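Local coordinates for bradyzoite surface antigen BSR4 (PDB 2JKS), which is a zinc-binding surface antigen of the Toxoplasma gondii bradyzoite, built from two SRS domains, and probably serves at the parasite surface in host attachment or immune recognition, at residues R39-F44 and S119-N124; T97-N102 and H123-P128. All coordinates share one frame; numbering follows the deposited sequence.

Overall arrangement
Both contacts lie in the first SRS domain, their centres about 11 Å apart, and both end on the same piece of chain. Along the sequence the order is 39-44, 97-102, then 119-124 running straight into 123-128, with His123 and Asn124 common to the two. Interaction 1 pairs neighbouring strands of a five-stranded mixed sheet; interaction 2 picks up the chain where it leaves that sheet and joins it to the loop that follows helix 91-95. The two meet directly, Met40 packing on Leu127 and Leu122 on Val101. His123, common to both, binds zinc with Glu125 of 123-128, so the metal site stands where strand pairing gives way to loop packing.

Interaction 1 (R39-F44 and S119-N124); sequences RMTATF and SLELHN. With ZN (zinc ion), chain D.
Strands 41-47 and 116-121, neighbours in the five-stranded mixed sheet of the first SRS domain, run antiparallel here, at 169° between the short axes of 41-44 and 119-121. Ala42 and Leu120 form a hydrogen-bonded pair: Ala42 N gives to Leu120 O at 2.8 Å and Leu120 N returns to Ala42 O at 2.9 Å. The pattern runs on past the regular strands, where Leu122 N donates to Met40 O at 2.7 Å. Thr41 with Glu121 and Thr43 with Ser119 are the non-hydrogen-bonded pairs, and their side chains share one face. There Thr41 OG1 lies over Glu121 CB and CG, the two side chains crossing obliquely, while Thr43 CG2 rests against Ser119 OG at 3.8 Å. Thr43 OG1 itself turns to Asp13 for a hydrogen bond.

Met40 closes the end of the pairing. With CG beside its own backbone N (chi1 -67°) and further bends at chi2 and chi3, the chain folds over so that CE meets His123 O at 3.3 Å, with Asn124 OD1 and Leu122 CB also near the methyl. One residue beyond Leu122, His123 binds a zinc ion through ND1 at 2.0 Å. Its NE2 donates to Glu121 OE1 at 3.3 Å, with the oxygen close to the ring plane but the approach from above the carboxylate plane. Zinc on ND1 and this long bond on NE2 together restrain the ring's rotation; the carboxylate may also strengthen ND1 slightly as a ligand. Glu125 is a second ligand of this zinc.

On the opposite face, Ala42 packs on strand 29-35 and Leu120 on Phe134 of strand 132-141, both in the domain's second sheet; Leu122, just past the strand, also touches Leu35. Strand 13-17 flanks 41-47 on its other edge, and strand 104-105 flanks 116-121.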
loop_
_atom_site.group_PDB
_atom_site.type_symbol
_atom_site.label_atom_id
_atom_site.label_comp_id
_atom_site.label_asym_id
_atom_site.label_seq_id
_atom_site.Cartn_x
_atom_site.Cartn_y
_atom_site.Cartn_z
ATOM N N ARG A 39 -3.485 -3.007 13.123
ATOM C CA ARG A 39 -3.972 -4.370 13.056
ATOM C C ARG A 39 -3.133 -5.048 12.014
ATOM O O ARG A 39 -3.549 -5.258 10.912
ATOM C CB ARG A 39 -5.474 -4.466 12.695
ATOM C CG ARG A 39 -6.359 -3.445 13.359
ATOM C CD ARG A 39 -7.788 -3.682 12.933
ATOM N NE ARG A 39 -8.340 -4.840 13.622
ATOM C CZ ARG A 39 -9.211 -4.763 14.626
ATOM N NH1 ARG A 39 -9.652 -3.568 15.043
ATOM N NH2 ARG A 39 -9.652 -5.887 15.196
ATOM N N MET A 40 -1.924 -5.375 12.397
ATOM C CA MET A 40 -0.861 -5.697 11.496
ATOM C C MET A 40 -0.579 -7.187 11.431
ATOM O O MET A 40 0.244 -7.622 10.616
ATOM C CB MET A 40 0.402 -4.955 11.962
ATOM C CG MET A 40 0.321 -3.407 11.821
ATOM S SD MET A 40 0.245 -2.910 10.087
ATOM C CE MET A 40 1.965 -2.625 9.783
ATOM N N THR A 41 -1.239 -7.960 12.288
ATOM C CA THR A 41 -0.998 -9.394 12.357
ATOM C C THR A 41 -2.232 -10.211 12.078
ATOM O O THR A 41 -3.239 -10.072 12.772
ATOM C CB THR A 41 -0.425 -9.861 13.715
ATOM O OG1 THR A 41 0.818 -9.223 13.940
ATOM C CG2 THR A 41 -0.213 -11.377 13.716
ATOM N N ALA A 42 -2.140 -11.082 11.071
ATOM C CA ALA A 42 -3.195 -12.042 10.795
ATOM C C ALA A 42 -2.809 -13.462 11.279
ATOM O O ALA A 42 -1.645 -13.827 11.266
ATOM C CB ALA A 42 -3.493 -12.073 9.316
ATOM N N THR A 43 -3.781 -14.249 11.746
ATOM C CA THR A 43 -3.503 -15.653 11.973
ATOM C C THR A 43 -4.489 -16.530 11.224
ATOM O O THR A 43 -5.663 -16.173 11.086
ATOM C CB THR A 43 -3.427 -16.042 13.475
ATOM O OG1 THR A 43 -4.711 -15.894 14.063
ATOM C CG2 THR A 43 -2.436 -15.159 14.240
ATOM N N PHE A 44 -4.004 -17.695 10.767
ATOM C CA PHE A 44 -4.793 -18.638 9.979
ATOM C C PHE A 44 -4.532 -20.037 10.524
ATOM O O PHE A 44 -3.390 -20.464 10.612
ATOM C CB PHE A 44 -4.448 -18.544 8.477
ATOM C CG PHE A 44 -5.362 -19.364 7.567
ATOM C CD1 PHE A 44 -6.735 -19.399 7.767
ATOM C CD2 PHE A 44 -4.820 -20.081 6.491
ATOM C CE1 PHE A 44 -7.574 -20.119 6.929
ATOM C CE2 PHE A 44 -5.644 -20.809 5.635
ATOM C CZ PHE A 44 -7.040 -20.814 5.860
ATOM N N SER A 119 0.988 -17.403 10.905
ATOM C CA SER A 119 0.918 -16.004 11.348
ATOM C C SER A 119 1.533 -15.155 10.251
ATOM O O SER A 119 2.557 -15.553 9.702
ATOM C CB SER A 119 1.841 -15.810 12.580
ATOM O OG SER A 119 1.189 -16.212 13.745
ATOM N N LEU A 120 0.928 -14.007 9.930
ATOM C CA LEU A 120 1.513 -13.032 9.005
ATOM C C LEU A 120 1.572 -11.731 9.760
ATOM O O LEU A 120 0.537 -11.201 10.184
ATOM C CB LEU A 120 0.711 -12.897 7.688
ATOM C CG LEU A 120 1.033 -11.696 6.770
ATOM C CD1 LEU A 120 2.477 -11.777 6.282
ATOM C CD2 LEU A 120 0.054 -11.596 5.543
ATOM N N GLU A 121 2.783 -11.235 9.995
ATOM C CA GLU A 121 2.927 -9.978 10.738
ATOM C C GLU A 121 3.493 -8.922 9.778
ATOM O O GLU A 121 4.621 -9.005 9.355
ATOM C CB GLU A 121 3.856 -10.154 11.965
ATOM C CG GLU A 121 4.230 -8.817 12.626
ATOM C CD GLU A 121 5.283 -8.993 13.669
ATOM O OE1 GLU A 121 6.421 -9.420 13.321
ATOM O OE2 GLU A 121 4.986 -8.701 14.840
ATOM N N LEU A 122 2.684 -7.934 9.403
ATOM C CA LEU A 122 3.257 -6.842 8.661
ATOM C C LEU A 122 3.924 -5.831 9.580
ATOM O O LEU A 122 3.520 -5.694 10.738
ATOM C CB LEU A 122 2.192 -6.180 7.790
ATOM C CG LEU A 122 1.462 -7.141 6.865
ATOM C CD1 LEU A 122 0.438 -6.353 6.088
ATOM C CD2 LEU A 122 2.414 -7.880 5.955
ATOM N N HIS A 123 4.975 -5.170 9.065
ATOM C CA HIS A 123 5.661 -4.052 9.725
ATOM C C HIS A 123 5.220 -2.786 8.954
ATOM O O HIS A 123 4.661 -2.867 7.849
ATOM C CB HIS A 123 7.223 -4.168 9.728
ATOM C CG HIS A 123 7.780 -5.377 10.454
ATOM N ND1 HIS A 123 9.118 -5.503 10.783
ATOM C CD2 HIS A 123 7.176 -6.486 10.945
ATOM C CE1 HIS A 123 9.315 -6.655 11.404
ATOM N NE2 HIS A 123 8.147 -7.253 11.541
ATOM N N ASN A 124 5.455 -1.609 9.525
ATOM C CA ASN A 124 4.937 -0.378 8.892
ATOM C C ASN A 124 5.492 -0.210 7.501
ATOM O O ASN A 124 4.785 0.172 6.548
ATOM C CB ASN A 124 5.178 0.837 9.786
ATOM C CG ASN A 124 4.187 0.922 10.949
ATOM O OD1 ASN A 124 3.060 0.382 10.904
ATOM N ND2 ASN A 124 4.594 1.627 11.998
HETATM ZN ZN ZN D . 10.490 -4.183 10.220
#

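Interaction 2 (T97-N102 and H123-P128); sequences TDRIVN and HNEDLP. With ZN (zinc ion), chain D.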
loop_
_atom_site.group_PDB
_atom_site.type_symbol
_atom_site.label_atom_id
_atom_site.label_comp_id
_atom_site.label_asym_id
_atom_site.label_seq_id
_atom_site.Cartn_x
_atom_site.Cartn_y
_atom_site.Cartn_z
ATOM N N THR A 97 6.943 -4.147 -2.068
ATOM C CA THR A 97 7.768 -3.634 -0.994
ATOM C C THR A 97 9.128 -4.328 -0.997
ATOM O O THR A 97 9.330 -5.277 -1.752
ATOM C CB THR A 97 7.012 -3.683 0.403
ATOM O OG1 THR A 97 6.454 -4.991 0.627
ATOM C CG2 THR A 97 5.868 -2.612 0.460
ATOM N N ASP A 98 10.070 -3.840 -0.181
ATOM C CA ASP A 98 11.497 -4.242 -0.260
ATOM C C ASP A 98 11.867 -5.422 0.609
ATOM O O ASP A 98 12.831 -6.120 0.327
ATOM C CB ASP A 98 12.419 -3.082 0.176
ATOM C CG ASP A 98 12.269 -1.835 -0.689
ATOM O OD1 ASP A 98 11.988 -1.957 -1.910
ATOM O OD2 ASP A 98 12.450 -0.732 -0.126
ATOM N N ARG A 99 11.130 -5.599 1.702
ATOM C CA ARG A 99 11.444 -6.612 2.699
ATOM C C ARG A 99 10.738 -7.922 2.310
ATOM O O ARG A 99 9.596 -7.905 1.862
ATOM C CB ARG A 99 10.973 -6.126 4.084
ATOM C CG ARG A 99 11.647 -6.855 5.243
ATOM C CD ARG A 99 11.090 -6.452 6.632
ATOM N NE ARG A 99 10.152 -7.473 7.126
ATOM C CZ ARG A 99 8.910 -7.201 7.468
ATOM N NH1 ARG A 99 8.526 -5.929 7.468
ATOM N NH2 ARG A 99 8.081 -8.166 7.864
ATOM N N ILE A 100 11.429 -9.044 2.457
ATOM C CA ILE A 100 10.810 -10.361 2.282
ATOM C C ILE A 100 9.752 -10.536 3.380
ATOM O O ILE A 100 10.063 -10.372 4.554
ATOM C CB ILE A 100 11.889 -11.497 2.406
ATOM C CG1 ILE A 100 12.989 -11.377 1.305
ATOM C CG2 ILE A 100 11.236 -12.877 2.533
ATOM C CD1 ILE A 100 12.724 -12.038 -0.053
ATOM N N VAL A 101 8.497 -10.826 3.014
ATOM C CA VAL A 101 7.441 -11.041 4.029
ATOM C C VAL A 101 6.690 -12.316 3.698
ATOM O O VAL A 101 6.303 -12.510 2.547
ATOM C CB VAL A 101 6.367 -9.869 4.117
ATOM C CG1 VAL A 101 6.013 -9.614 5.592
ATOM C CG2 VAL A 101 6.803 -8.606 3.404
ATOM N N ASN A 102 6.508 -13.199 4.677
ATOM C CA ASN A 102 5.826 -14.460 4.390
ATOM C C ASN A 102 5.013 -14.810 5.593
ATOM O O ASN A 102 5.337 -14.392 6.734
ATOM C CB ASN A 102 6.802 -15.643 4.190
ATOM C CG ASN A 102 7.860 -15.413 3.160
ATOM O OD1 ASN A 102 9.048 -15.280 3.495
ATOM N ND2 ASN A 102 7.471 -15.442 1.902
ATOM N N HIS A 123 4.975 -5.170 9.065
ATOM C CA HIS A 123 5.661 -4.052 9.725
ATOM C C HIS A 123 5.220 -2.786 8.954
ATOM O O HIS A 123 4.661 -2.867 7.849
ATOM C CB HIS A 123 7.223 -4.168 9.728
ATOM C CG HIS A 123 7.780 -5.377 10.454
ATOM N ND1 HIS A 123 9.118 -5.503 10.783
ATOM C CD2 HIS A 123 7.176 -6.486 10.945
ATOM C CE1 HIS A 123 9.315 -6.655 11.404
ATOM N NE2 HIS A 123 8.147 -7.253 11.541
ATOM N N ASN A 124 5.455 -1.609 9.525
ATOM C CA ASN A 124 4.937 -0.378 8.892
ATOM C C ASN A 124 5.492 -0.210 7.501
ATOM O O ASN A 124 4.785 0.172 6.548
ATOM C CB ASN A 124 5.178 0.837 9.786
ATOM C CG ASN A 124 4.187 0.922 10.949
ATOM O OD1 ASN A 124 3.060 0.382 10.904
ATOM N ND2 ASN A 124 4.594 1.627 11.998
ATOM N N GLU A 125 6.752 -0.591 7.355
ATOM C CA GLU A 125 7.441 -0.486 6.067
ATOM C C GLU A 125 6.883 -1.450 5.023
ATOM O O GLU A 125 7.149 -1.278 3.816
ATOM C CB GLU A 125 8.968 -0.634 6.240
ATOM C CG GLU A 125 9.563 -2.049 6.465
ATOM C CD GLU A 125 9.661 -2.474 7.955
ATOM O OE1 GLU A 125 9.078 -1.769 8.827
ATOM O OE2 GLU A 125 10.325 -3.511 8.260
ATOM N N ASP A 126 6.062 -2.431 5.469
ATOM C CA ASP A 126 5.479 -3.394 4.535
ATOM C C ASP A 126 4.179 -2.883 3.948
ATOM O O ASP A 126 3.650 -3.467 2.990
ATOM C CB ASP A 126 5.200 -4.765 5.178
ATOM C CG ASP A 126 6.446 -5.445 5.713
ATOM O OD1 ASP A 126 7.537 -5.347 5.123
ATOM O OD2 ASP A 126 6.309 -6.149 6.720
ATOM N N LEU A 127 3.621 -1.842 4.554
ATOM C CA LEU A 127 2.285 -1.347 4.117
ATOM C C LEU A 127 2.407 -0.762 2.714
ATOM O O LEU A 127 3.312 0.030 2.495
ATOM C CB LEU A 127 1.740 -0.321 5.106
ATOM C CG LEU A 127 1.343 -0.873 6.461
ATOM C CD1 LEU A 127 0.875 0.307 7.330
ATOM C CD2 LEU A 127 0.258 -1.942 6.250
ATOM N N PRO A 128 1.537 -1.198 1.755
ATOM C CA PRO A 128 1.656 -0.829 0.328
ATOM C C PRO A 128 1.249 0.639 0.067
ATOM O O PRO A 128 0.674 1.285 0.933
ATOM C CB PRO A 128 0.700 -1.829 -0.377
ATOM C CG PRO A 128 -0.332 -2.134 0.658
ATOM C CD PRO A 128 0.413 -2.139 1.980
HETATM ZN ZN ZN D . 10.490 -4.183 10.220
HETATM O O HOH W 1 9.181 -1.396 1.379
#
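Charge dominates where Arg99 meets His123, Glu125 and Asp126. One face of the guanidinium lies against the His123 ring, NH2 standing 3.6 Å above the ring centre with the two planes 34° apart. NH1 is modelled within salt-bridge reach of Asp126 OD2 and Glu125 OE2, and Asp126 OD1 over the opposite guanidinium face. NH1 sits too close to Asp126, however, so the details of both pairings and of that face are uncertain, though opposite charges clearly gather here.

Two of these residues, His123 and Glu125, also hold the zinc: Glu125 OE2 binds at 2.1 Å. Glu125 CG sits between its backbone N and carbonyl carbon (chi1 77°). The zinc would be expected to favour a negative charge on this carboxylate, and the nearby arginine may add to that.

Hydrogen bonds shape the turn itself. Asp126 OD2 accepts His123 N at 2.9 Å, a nearly straight bond (166°), while Asp126 N gives back to His123 O at 2.8 Å, bracing the 3-10 segment 124-126. One water accepts from Asp98 N and donates to Glu125 O, linking the two loops.

Methyl groups add van der Waals contacts with oxygens. Thr97 CG2 reaches Asp126 O at 3.5 Å, and Val101 meets the Asp126 carboxylate tip to tip, CG1 at OD2 and CG2 at OD1.

The segment 97-102 leads from helix 91-95 to strand 104-105, while the loop 123-128 connects strand 116-121 to strand 132-141; Pro128 leans on Leu95 of the helix, and Val101 on Leu122.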